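Local coordinates for conserved protein (Methanothermobacter thermautotrophicus, PDB 2WNY) that is of unknown function but probably binds RNA, at residues Arg5-Asn10 against Glu67-Phe72; Tyr13-Tyr18 against Glu28-Val33; Asp85-Asn90 against Glu130-Asn135. The protein carries 1 engineered substitution. All coordinates share one frame; numbering follows the deposited sequence.

Contact 1 of 3, residues Arg5-Asn10 against Glu67-Phe72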
loop_
_atom_site.group_PDB
_atom_site.type_symbol
_atom_site.label_atom_id
_atom_site.label_comp_id
_atom_site.label_asym_id
_atom_site.label_seq_id
_atom_site.Cartn_x
_atom_site.Cartn_y
_atom_site.Cartn_z
ATOM N N ARG A 5 -2.533 -11.744 16.804
ATOM C CA ARG A 5 -1.437 -10.895 16.355
ATOM C C ARG A 5 -1.988 -9.670 15.664
ATOM O O ARG A 5 -2.994 -9.738 14.935
ATOM C CB ARG A 5 -0.493 -11.643 15.411
ATOM C CG ARG A 5 0.316 -12.745 16.093
ATOM C CD ARG A 5 1.252 -13.431 15.114
ATOM N NE ARG A 5 1.742 -14.698 15.658
ATOM C CZ ARG A 5 2.709 -14.812 16.568
ATOM N NH1 ARG A 5 3.316 -13.731 17.054
ATOM N NH2 ARG A 5 3.068 -16.012 16.996
ATOM N N ASP A 6 -1.320 -8.545 15.887
ATOM C CA ASP A 6 -1.683 -7.330 15.189
ATOM C C ASP A 6 -1.328 -7.412 13.701
ATOM O O ASP A 6 -2.056 -6.872 12.868
ATOM C CB ASP A 6 -1.049 -6.107 15.872
ATOM C CG ASP A 6 -1.805 -5.681 17.145
ATOM O OD1 ASP A 6 -2.837 -6.317 17.516
ATOM O OD2 ASP A 6 -1.367 -4.684 17.772
ATOM N N MET A 7 -0.233 -8.111 13.387
ATOM C CA MET A 7 0.280 -8.315 12.008
ATOM C C MET A 7 0.849 -7.030 11.429
ATOM O O MET A 7 2.017 -6.993 11.019
ATOM C CB MET A 7 -0.781 -8.868 11.046
ATOM C CG MET A 7 -1.399 -10.176 11.479
ATOM S SD MET A 7 -2.271 -10.923 10.076
ATOM C CE MET A 7 -2.853 -12.428 10.872
ATOM N N ILE A 8 0.010 -5.998 11.376
ATOM C CA ILE A 8 0.434 -4.676 10.931
ATOM C C ILE A 8 -0.162 -3.620 11.868
ATOM O O ILE A 8 -1.269 -3.781 12.406
ATOM C CB ILE A 8 0.066 -4.385 9.433
ATOM C CG1 ILE A 8 -1.457 -4.416 9.216
ATOM C CG2 ILE A 8 0.763 -5.355 8.519
ATOM C CD1 ILE A 8 -1.904 -3.960 7.835
ATOM N N HIS A 9 0.592 -2.556 12.100
ATOM C CA HIS A 9 0.150 -1.508 13.035
ATOM C C HIS A 9 -0.747 -0.502 12.339
ATOM O O HIS A 9 -1.787 -0.067 12.859
ATOM C CB HIS A 9 1.374 -0.824 13.631
ATOM C CG HIS A 9 2.134 -1.698 14.574
ATOM N ND1 HIS A 9 1.564 -2.227 15.712
ATOM C CD2 HIS A 9 3.417 -2.126 14.561
ATOM C CE1 HIS A 9 2.462 -2.953 16.356
ATOM N NE2 HIS A 9 3.598 -2.900 15.683
ATOM N N ASN A 10 -0.328 -0.134 11.137
ATOM C CA ASN A 10 -1.034 0.874 10.361
ATOM C C ASN A 10 -0.556 0.791 8.910
ATOM O O ASN A 10 0.453 0.123 8.618
ATOM C CB ASN A 10 -0.801 2.263 10.971
ATOM C CG ASN A 10 0.650 2.724 10.862
ATOM O OD1 ASN A 10 1.168 2.889 9.764
ATOM N ND2 ASN A 10 1.301 2.937 12.000
ATOM N N GLU A 67 -9.045 -6.658 7.015
ATOM C CA GLU A 67 -9.495 -6.949 5.652
ATOM C C GLU A 67 -8.350 -6.836 4.637
ATOM O O GLU A 67 -8.241 -7.620 3.672
ATOM C CB GLU A 67 -10.628 -5.989 5.235
ATOM C CG GLU A 67 -11.096 -6.215 3.793
ATOM C CD GLU A 67 -12.468 -5.620 3.485
ATOM O OE1 GLU A 67 -13.132 -5.084 4.397
ATOM O OE2 GLU A 67 -12.892 -5.708 2.320
ATOM N N PHE A 68 -7.504 -5.836 4.834
ATOM C CA PHE A 68 -6.340 -5.676 3.986
ATOM C C PHE A 68 -5.403 -6.904 4.088
ATOM O O PHE A 68 -4.937 -7.431 3.072
ATOM C CB PHE A 68 -5.577 -4.425 4.364
ATOM C CG PHE A 68 -4.289 -4.263 3.601
ATOM C CD1 PHE A 68 -4.271 -3.594 2.383
ATOM C CD2 PHE A 68 -3.105 -4.832 4.080
ATOM C CE1 PHE A 68 -3.071 -3.453 1.656
ATOM C CE2 PHE A 68 -1.898 -4.694 3.374
ATOM C CZ PHE A 68 -1.882 -4.020 2.157
ATOM N N MET A 69 -5.119 -7.332 5.312
ATOM C CA MET A 69 -4.224 -8.472 5.527
ATOM C C MET A 69 -4.801 -9.756 4.916
ATOM O O MET A 69 -4.058 -10.582 4.376
ATOM C CB MET A 69 -3.905 -8.679 7.006
ATOM C CG MET A 69 -2.869 -7.687 7.585
ATOM S SD MET A 69 -1.342 -7.529 6.602
ATOM C CE MET A 69 -0.734 -9.237 6.800
ATOM N N GLU A 70 -6.120 -9.899 4.980
ATOM C CA GLU A 70 -6.804 -11.022 4.337
ATOM C C GLU A 70 -6.494 -11.042 2.825
ATOM O O GLU A 70 -6.094 -12.063 2.281
ATOM C CB GLU A 70 -8.310 -10.887 4.522
ATOM C CG GLU A 70 -8.868 -11.427 5.809
ATOM C CD GLU A 70 -10.332 -11.812 5.642
ATOM O OE1 GLU A 70 -11.097 -11.019 5.037
ATOM O OE2 GLU A 70 -10.716 -12.913 6.097
ATOM N N LYS A 71 -6.667 -9.903 2.158
ATOM C CA LYS A 71 -6.429 -9.823 0.718
ATOM C C LYS A 71 -4.926 -9.890 0.408
ATOM O O LYS A 71 -4.499 -10.574 -0.531
ATOM C CB LYS A 71 -7.041 -8.535 0.161
ATOM C CG LYS A 71 -6.690 -8.212 -1.290
ATOM C CD LYS A 71 -7.412 -9.106 -2.274
ATOM C CE LYS A 71 -7.340 -8.521 -3.678
ATOM N NZ LYS A 71 -8.429 -9.086 -4.510
ATOM N N PHE A 72 -4.133 -9.192 1.214
ATOM C CA PHE A 72 -2.674 -9.222 1.077
ATOM C C PHE A 72 -2.156 -10.661 1.135
ATOM O O PHE A 72 -1.320 -11.077 0.309
ATOM C CB PHE A 72 -2.040 -8.342 2.169
ATOM C CG PHE A 72 -0.532 -8.403 2.225
ATOM C CD1 PHE A 72 0.240 -7.458 1.564
ATOM C CD2 PHE A 72 0.111 -9.384 2.974
ATOM C CE1 PHE A 72 1.641 -7.501 1.624
ATOM C CE2 PHE A 72 1.507 -9.437 3.037
ATOM C CZ PHE A 72 2.266 -8.490 2.369
#

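Contact 2 of 3, residues Tyr13-Tyr18 against Glu28-Val33. Engineered in segment 13-18: Cys14 (natural residue Arg).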
loop_
_atom_site.group_PDB
_atom_site.type_symbol
_atom_site.label_atom_id
_atom_site.label_comp_id
_atom_site.label_asym_id
_atom_site.label_seq_id
_atom_site.Cartn_x
_atom_site.Cartn_y
_atom_site.Cartn_z
ATOM N N TYR A 13 -0.799 5.486 2.937
ATOM C CA TYR A 13 -0.947 5.337 1.488
ATOM C C TYR A 13 -0.882 6.684 0.805
ATOM O O TYR A 13 -1.218 7.737 1.399
ATOM C CB TYR A 13 -2.221 4.558 1.111
ATOM C CG TYR A 13 -3.496 5.269 1.489
ATOM C CD1 TYR A 13 -4.039 6.260 0.658
ATOM C CD2 TYR A 13 -4.154 4.965 2.671
ATOM C CE1 TYR A 13 -5.196 6.932 1.007
ATOM C CE2 TYR A 13 -5.300 5.627 3.023
ATOM C CZ TYR A 13 -5.827 6.602 2.181
ATOM O OH TYR A 13 -6.971 7.252 2.535
ATOM N N CYS A 14 -0.398 6.645 -0.433
ATOM C CA CYS A 14 -0.258 7.814 -1.250
ATOM C C CYS A 14 -0.583 7.437 -2.706
ATOM O O CYS A 14 -0.127 6.401 -3.185
ATOM C CB CYS A 14 1.200 8.296 -1.131
ATOM S SG CYS A 14 1.486 9.788 -1.943
ATOM N N LEU A 15 -1.355 8.263 -3.411
ATOM C CA LEU A 15 -1.489 8.107 -4.893
ATOM C C LEU A 15 -1.840 9.439 -5.502
ATOM O O LEU A 15 -2.178 10.390 -4.778
ATOM C CB LEU A 15 -2.427 6.970 -5.333
ATOM C CG LEU A 15 -3.946 7.051 -5.173
ATOM C CD1 LEU A 15 -4.577 5.931 -5.979
ATOM C CD2 LEU A 15 -4.361 6.994 -3.705
ATOM N N MET A 16 -1.674 9.535 -6.818
ATOM C CA MET A 16 -1.712 10.818 -7.476
ATOM C C MET A 16 -2.838 10.878 -8.470
ATOM O O MET A 16 -3.235 9.856 -9.047
ATOM C CB MET A 16 -0.371 11.099 -8.167
ATOM C CG MET A 16 0.713 10.169 -7.672
ATOM S SD MET A 16 2.284 10.945 -7.413
ATOM C CE MET A 16 2.163 11.188 -5.648
ATOM N N VAL A 17 -3.355 12.086 -8.650
ATOM C CA VAL A 17 -4.370 12.327 -9.669
ATOM C C VAL A 17 -3.797 13.373 -10.615
ATOM O O VAL A 17 -3.612 14.540 -10.222
ATOM C CB VAL A 17 -5.683 12.865 -9.084
ATOM C CG1 VAL A 17 -6.747 12.992 -10.186
ATOM C CG2 VAL A 17 -6.200 11.966 -7.943
ATOM N N TYR A 18 -3.548 12.954 -11.850
ATOM C CA TYR A 18 -3.050 13.862 -12.875
ATOM C C TYR A 18 -4.225 14.609 -13.528
ATOM O O TYR A 18 -5.403 14.295 -13.290
ATOM C CB TYR A 18 -2.165 13.115 -13.879
ATOM C CG TYR A 18 -0.827 12.756 -13.266
ATOM C CD1 TYR A 18 0.276 13.600 -13.406
ATOM C CD2 TYR A 18 -0.680 11.602 -12.493
ATOM C CE1 TYR A 18 1.491 13.304 -12.808
ATOM C CE2 TYR A 18 0.535 11.298 -11.880
ATOM C CZ TYR A 18 1.606 12.146 -12.037
ATOM O OH TYR A 18 2.791 11.858 -11.433
ATOM N N GLU A 28 -11.713 4.948 -6.792
ATOM C CA GLU A 28 -12.191 3.560 -6.986
ATOM C C GLU A 28 -11.018 2.559 -6.991
ATOM O O GLU A 28 -11.098 1.500 -6.365
ATOM C CB GLU A 28 -13.014 3.428 -8.265
ATOM C CG GLU A 28 -13.636 2.055 -8.479
ATOM C CD GLU A 28 -14.268 1.919 -9.862
ATOM O OE1 GLU A 28 -14.541 2.953 -10.503
ATOM O OE2 GLU A 28 -14.477 0.780 -10.314
ATOM N N ALA A 29 -9.940 2.886 -7.710
ATOM C CA ALA A 29 -8.734 2.046 -7.713
ATOM C C ALA A 29 -8.133 1.885 -6.301
ATOM O O ALA A 29 -7.835 0.780 -5.864
ATOM C CB ALA A 29 -7.686 2.613 -8.691
ATOM N N LEU A 30 -7.968 2.989 -5.579
ATOM C CA LEU A 30 -7.517 2.901 -4.183
ATOM C C LEU A 30 -8.389 1.991 -3.343
ATOM O O LEU A 30 -7.872 1.191 -2.561
ATOM C CB LEU A 30 -7.501 4.290 -3.545
ATOM C CG LEU A 30 -7.373 4.360 -2.027
ATOM C CD1 LEU A 30 -5.968 3.865 -1.622
ATOM C CD2 LEU A 30 -7.574 5.789 -1.555
ATOM N N ARG A 31 -9.704 2.106 -3.506
ATOM C CA ARG A 31 -10.649 1.269 -2.734
ATOM C C ARG A 31 -10.699 -0.189 -3.163
ATOM O O ARG A 31 -11.375 -1.002 -2.527
ATOM C CB ARG A 31 -12.046 1.894 -2.744
ATOM C CG ARG A 31 -12.070 3.125 -1.853
ATOM C CD ARG A 31 -13.390 3.836 -1.860
ATOM N NE ARG A 31 -13.261 5.035 -1.032
ATOM C CZ ARG A 31 -14.064 6.090 -1.091
ATOM N NH1 ARG A 31 -15.084 6.115 -1.938
ATOM N NH2 ARG A 31 -13.832 7.127 -0.291
ATOM N N ASN A 32 -9.985 -0.527 -4.234
ATOM C CA ASN A 32 -9.754 -1.939 -4.532
ATOM C C ASN A 32 -8.529 -2.451 -3.780
ATOM O O ASN A 32 -8.194 -3.619 -3.833
ATOM C CB ASN A 32 -9.612 -2.158 -6.030
ATOM C CG ASN A 32 -10.946 -2.130 -6.739
ATOM O OD1 ASN A 32 -11.970 -2.424 -6.139
ATOM N ND2 ASN A 32 -10.944 -1.753 -8.007
ATOM N N VAL A 33 -7.839 -1.545 -3.099
ATOM C CA VAL A 33 -6.680 -1.926 -2.314
ATOM C C VAL A 33 -7.061 -1.709 -0.854
ATOM O O VAL A 33 -6.860 -2.585 -0.015
ATOM C CB VAL A 33 -5.428 -1.084 -2.689
ATOM C CG1 VAL A 33 -4.240 -1.416 -1.775
ATOM C CG2 VAL A 33 -5.036 -1.288 -4.171
#

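Contact 3 of 3, residues Asp85-Asn90 against Glu130-Asn135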
loop_
_atom_site.group_PDB
_atom_site.type_symbol
_atom_site.label_atom_id
_atom_site.label_comp_id
_atom_site.label_asym_id
_atom_site.label_seq_id
_atom_site.Cartn_x
_atom_site.Cartn_y
_atom_site.Cartn_z
ATOM N N ASP A 85 12.881 -7.596 -0.456
ATOM C CA ASP A 85 13.789 -6.460 -0.607
ATOM C C ASP A 85 13.064 -5.120 -0.460
ATOM O O ASP A 85 13.685 -4.063 -0.501
ATOM C CB ASP A 85 14.529 -6.545 -1.945
ATOM C CG ASP A 85 13.609 -6.916 -3.089
ATOM O OD1 ASP A 85 12.711 -6.110 -3.417
ATOM O OD2 ASP A 85 13.790 -8.019 -3.656
ATOM N N ARG A 86 11.751 -5.175 -0.272
ATOM C CA ARG A 86 10.947 -3.960 -0.157
ATOM C C ARG A 86 10.765 -3.490 1.294
ATOM O O ARG A 86 10.071 -2.506 1.541
ATOM C CB ARG A 86 9.585 -4.156 -0.820
ATOM C CG ARG A 86 9.632 -4.557 -2.285
ATOM C CD ARG A 86 8.216 -4.762 -2.799
ATOM N NE ARG A 86 8.162 -5.680 -3.930
ATOM C CZ ARG A 86 7.758 -5.362 -5.157
ATOM N NH1 ARG A 86 7.354 -4.133 -5.437
ATOM N NH2 ARG A 86 7.758 -6.287 -6.108
ATOM N N PHE A 87 11.389 -4.182 2.244
ATOM C CA PHE A 87 11.336 -3.801 3.665
ATOM C C PHE A 87 12.436 -2.788 3.975
ATOM O O PHE A 87 13.541 -2.919 3.451
ATOM C CB PHE A 87 11.571 -5.032 4.556
ATOM C CG PHE A 87 10.426 -6.005 4.581
ATOM C CD1 PHE A 87 9.510 -5.993 5.632
ATOM C CD2 PHE A 87 10.270 -6.949 3.563
ATOM C CE1 PHE A 87 8.452 -6.901 5.670
ATOM C CE2 PHE A 87 9.209 -7.861 3.583
ATOM C CZ PHE A 87 8.294 -7.839 4.642
ATOM N N ASP A 88 12.171 -1.814 4.850
ATOM C CA ASP A 88 13.254 -0.923 5.305
ATOM C C ASP A 88 13.932 -1.432 6.588
ATOM O O ASP A 88 13.608 -2.522 7.078
ATOM C CB ASP A 88 12.792 0.544 5.423
ATOM C CG ASP A 88 11.824 0.785 6.590
ATOM O OD1 ASP A 88 11.591 -0.124 7.415
ATOM O OD2 ASP A 88 11.308 1.919 6.685
ATOM N N GLU A 89 14.876 -0.648 7.117
ATOM C CA GLU A 89 15.621 -1.028 8.327
ATOM C C GLU A 89 14.775 -0.923 9.609
ATOM O O GLU A 89 15.188 -1.398 10.669
ATOM C CB GLU A 89 16.928 -0.219 8.457
ATOM C CG GLU A 89 16.781 1.295 8.160
ATOM C CD GLU A 89 17.972 2.146 8.621
ATOM O OE1 GLU A 89 18.847 1.634 9.354
ATOM O OE2 GLU A 89 18.024 3.342 8.251
ATOM N N ASN A 90 13.579 -0.340 9.493
ATOM C CA ASN A 90 12.744 -0.002 10.652
ATOM C C ASN A 90 11.450 -0.810 10.843
ATOM O O ASN A 90 10.593 -0.408 11.631
ATOM C CB ASN A 90 12.378 1.487 10.615
ATOM C CG ASN A 90 13.533 2.383 10.978
ATOM O OD1 ASN A 90 13.853 3.320 10.244
ATOM N ND2 ASN A 90 14.171 2.108 12.116
ATOM N N GLU A 130 14.875 -7.747 9.651
ATOM C CA GLU A 130 14.837 -9.207 9.730
ATOM C C GLU A 130 13.592 -9.721 10.457
ATOM O O GLU A 130 13.006 -10.718 10.046
ATOM C CB GLU A 130 16.129 -9.784 10.343
ATOM C CG GLU A 130 16.354 -9.452 11.829
ATOM C CD GLU A 130 17.471 -10.261 12.473
ATOM O OE1 GLU A 130 18.286 -10.881 11.746
ATOM O OE2 GLU A 130 17.536 -10.268 13.722
ATOM N N VAL A 131 13.201 -9.032 11.526
ATOM C CA VAL A 131 12.036 -9.403 12.312
ATOM C C VAL A 131 10.768 -9.240 11.455
ATOM O O VAL A 131 9.939 -10.152 11.367
ATOM C CB VAL A 131 11.943 -8.552 13.610
ATOM C CG1 VAL A 131 10.782 -9.012 14.493
ATOM C CG2 VAL A 131 13.259 -8.615 14.386
ATOM N N ALA A 132 10.649 -8.091 10.800
ATOM C CA ALA A 132 9.500 -7.801 9.948
ATOM C C ALA A 132 9.389 -8.815 8.799
ATOM O O ALA A 132 8.315 -9.368 8.555
ATOM C CB ALA A 132 9.577 -6.379 9.420
ATOM N N VAL A 133 10.513 -9.060 8.124
ATOM C CA VAL A 133 10.599 -10.055 7.052
ATOM C C VAL A 133 10.116 -11.431 7.535
ATOM O O VAL A 133 9.241 -12.048 6.917
ATOM C CB VAL A 133 12.058 -10.152 6.502
ATOM C CG1 VAL A 133 12.262 -11.415 5.674
ATOM C CG2 VAL A 133 12.398 -8.907 5.685
ATOM N N GLU A 134 10.687 -11.903 8.640
ATOM C CA GLU A 134 10.315 -13.210 9.193
ATOM C C GLU A 134 8.812 -13.293 9.471
ATOM O O GLU A 134 8.168 -14.290 9.130
ATOM C CB GLU A 134 11.121 -13.544 10.458
ATOM C CG GLU A 134 10.703 -14.854 11.157
ATOM C CD GLU A 134 10.794 -16.094 10.256
ATOM O OE1 GLU A 134 11.459 -16.043 9.196
ATOM O OE2 GLU A 134 10.198 -17.132 10.619
ATOM N N ASN A 135 8.266 -12.228 10.060
ATOM C CA ASN A 135 6.849 -12.178 10.429
ATOM C C ASN A 135 5.914 -12.263 9.234
ATOM O O ASN A 135 4.906 -12.971 9.274
ATOM C CB ASN A 135 6.553 -10.919 11.247
ATOM C CG ASN A 135 7.071 -11.014 12.657
ATOM O OD1 ASN A 135 7.508 -12.075 13.105
ATOM N ND2 ASN A 135 7.032 -9.900 13.368
#

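Contact 1 of 3, residues Arg5-Asn10 against Glu67-Phe72
Met7 and Met69 mark the closest approach of the two backbones, their CA atoms 7.9 Å apart. Segment 67-72 is an internal piece of helix 62-76, whereas 5-10 is irregular where it enters strand 8-17 and turns a corner at His9. Met7 has positive phi and negative psi (70°/-58°), and Ile8 N gives a weak bond to Asp6 O, which together fit a classic gamma turn. Both Met7 and Ile8 direct their CB atoms toward the helix.

Met69 lies at the centre of the contact. Its chain is bent at both chi2 and chi3 (-50° for chi2), so that the sulfur folds back against the isoleucine while the terminal methyl reaches the other methionine. Met69 SD touches both branches of Ile8, with CG2 at 3.6 Å and CD1 at 3.8 Å. One atom earlier in the chain, Met69 CG rests 3.9 Å from Ile8 CG1, and the two side chains run antiparallel alongside one another. Met7, extended beyond CG, crosses Met69 at a slant and brings its SD to within 4.0 Å of Met69 CE. Ile8 CD1 also reaches Phe68, meeting ring atom CD2 at 4.0 Å from an oblique direction.

Beyond the two segments, Phe68 continues onto Leu118 and Ile120 of strand 115-122, while Met7 N is hydrogen-bonded to Glu123 OE1.

Every pairing across this contact is carbon against carbon or carbon against thioether sulfur. Dispersion forces and the exclusion of water therefore account for the cohesion, without directional bonds to fix an angle. Fit is set instead by the doubly bent Met69, whose polarisable sulfur lies against two isoleucine branches, and Glu123 satisfies Met7 N at the centre of the turn.

Contact 2 of 3, residues Tyr13-Tyr18 against Glu28-Val33
Leu15, within strand 8-17, faces Leu30 near the C-terminal end of helix 23-30, with 8.0 Å between their CA atoms. The contact is carried by three buried side chains, all of which set out toward the opposite segment, while the CB of the engineered Cys14 points away between the two strand residues that take part.

Leu30 is shared by both strand partners. Its CG is anti to the backbone N (chi1 166°), which carries the two methyls out from the helix toward the sheet. CD1 lies over one face of the Tyr13 ring, 4.2 Å from the centroid of that ring and 27° from its normal, a CH-pi contact displaced from the centre toward Tyr13 CD1. The same methyl is 3.8 Å from Tyr13 CD1. CD2 of Leu30 approaches the adjacent ring atom, Tyr13 CE1, at 3.7 Å, so the two methyls lie on one side of the ring, near neighbouring atoms, and the two side chains cross at about a right angle. On the strand, Tyr13 CG sits between the backbone N and the carbonyl carbon (chi1 65°), a position that sends the ring toward the helix.

Leu15 packs beside Tyr13 on the same leucine. Its CD2 stands 4.0 Å from Leu30 CD2, and its CD1 meets the root of the same side chain, Leu30 CB, at 4.1 Å. Around this core, Tyr13 also packs on Ile34, Ala37 and Pro39, and Leu15 on Ile116 of strand 115-122.

Helix 23-30 thus packs on one face of the antiparallel sheet. Strands 8-17 and 40-45 run parallel with 51-59 between them, so the helix forms the connection of a split beta-alpha-beta unit, and Leu30 is one of the residues by which it packs on the sheet.

Contact 3 of 3, residues Asp85-Asn90 against Glu130-Asn135
Asp88 OD1, one residue beyond the Phe87 that packs on Val133, accepts two backbone N-H groups, from Asn90 and from Asn92. The first bond spans 2.9 Å from Asn90 N to Asp88 OD1, is moderately bent at 144°, and arrives from above the carboxylate, 66° out of its plane. Bonding to the residue two positions on makes this an Asx turn. It gives a defined shape to a loop that lacks helix or strand and leads into strand 92-98.

Phe87 carries the contact with helix 129-139. Phe87 CA lies 7.2 Å from Val133 CA, and the phenylalanine CG is anti to its own carbonyl carbon, a rotation that lays the ring along the helix surface. Val133 CG2 sits over one face of this ring in a CH-pi contact, 3.8 Å from the ring centroid and 20° from the normal. The offset brings it toward the rim, where Phe87 CD2 is 3.6 Å away. The methyl reaches this place because it too is anti to its carbonyl carbon. At the other ortho carbon, Phe87 CD1 abuts Ala132 CB at 3.8 Å. Beside the small alanine the ring comes close to the helix backbone itself, with Phe87 CE1 3.8 Å from Ala132 C and Phe87 CZ 4.0 Å from Val133 CA.

Met80 adjoins both Phe87 and Val133, and Leu93 of strand 92-98 also borders the ring. Phe87 O receives a weak hydrogen bond from Arg129 NH2.

The chemistry divides cleanly: Asp88 OD1 serves N-H groups of the loop and of the start of strand 92-98, whereas between 85-90 and 130-135 the contact is apolar, and the weak bond from Arg129 adds a polar link to the helix. One aromatic ring, set against a valine methyl, an alanine and the adjoining backbone carbons, thereby anchors an irregular loop mainly through shape.

From the N terminus, residues 5-10 open contact 1, which closes at 67-72 on helix 62-76 with 56 residues between. Within that span contact 2 opens and shuts, turning helix 23-30 back on the strand that precedes it; both contacts thus use strand 8-17, on opposite sides of the chain's centre. They also meet directly, Phe68 CD1 lying 3.7 Å from Val33 O. Contact 3 follows in series, tying the loop before strand 92-98 to helix 129-139. Its centre is about 15 Å from that of contact 1 and about 24 Å from that of contact 2, and it touches neither.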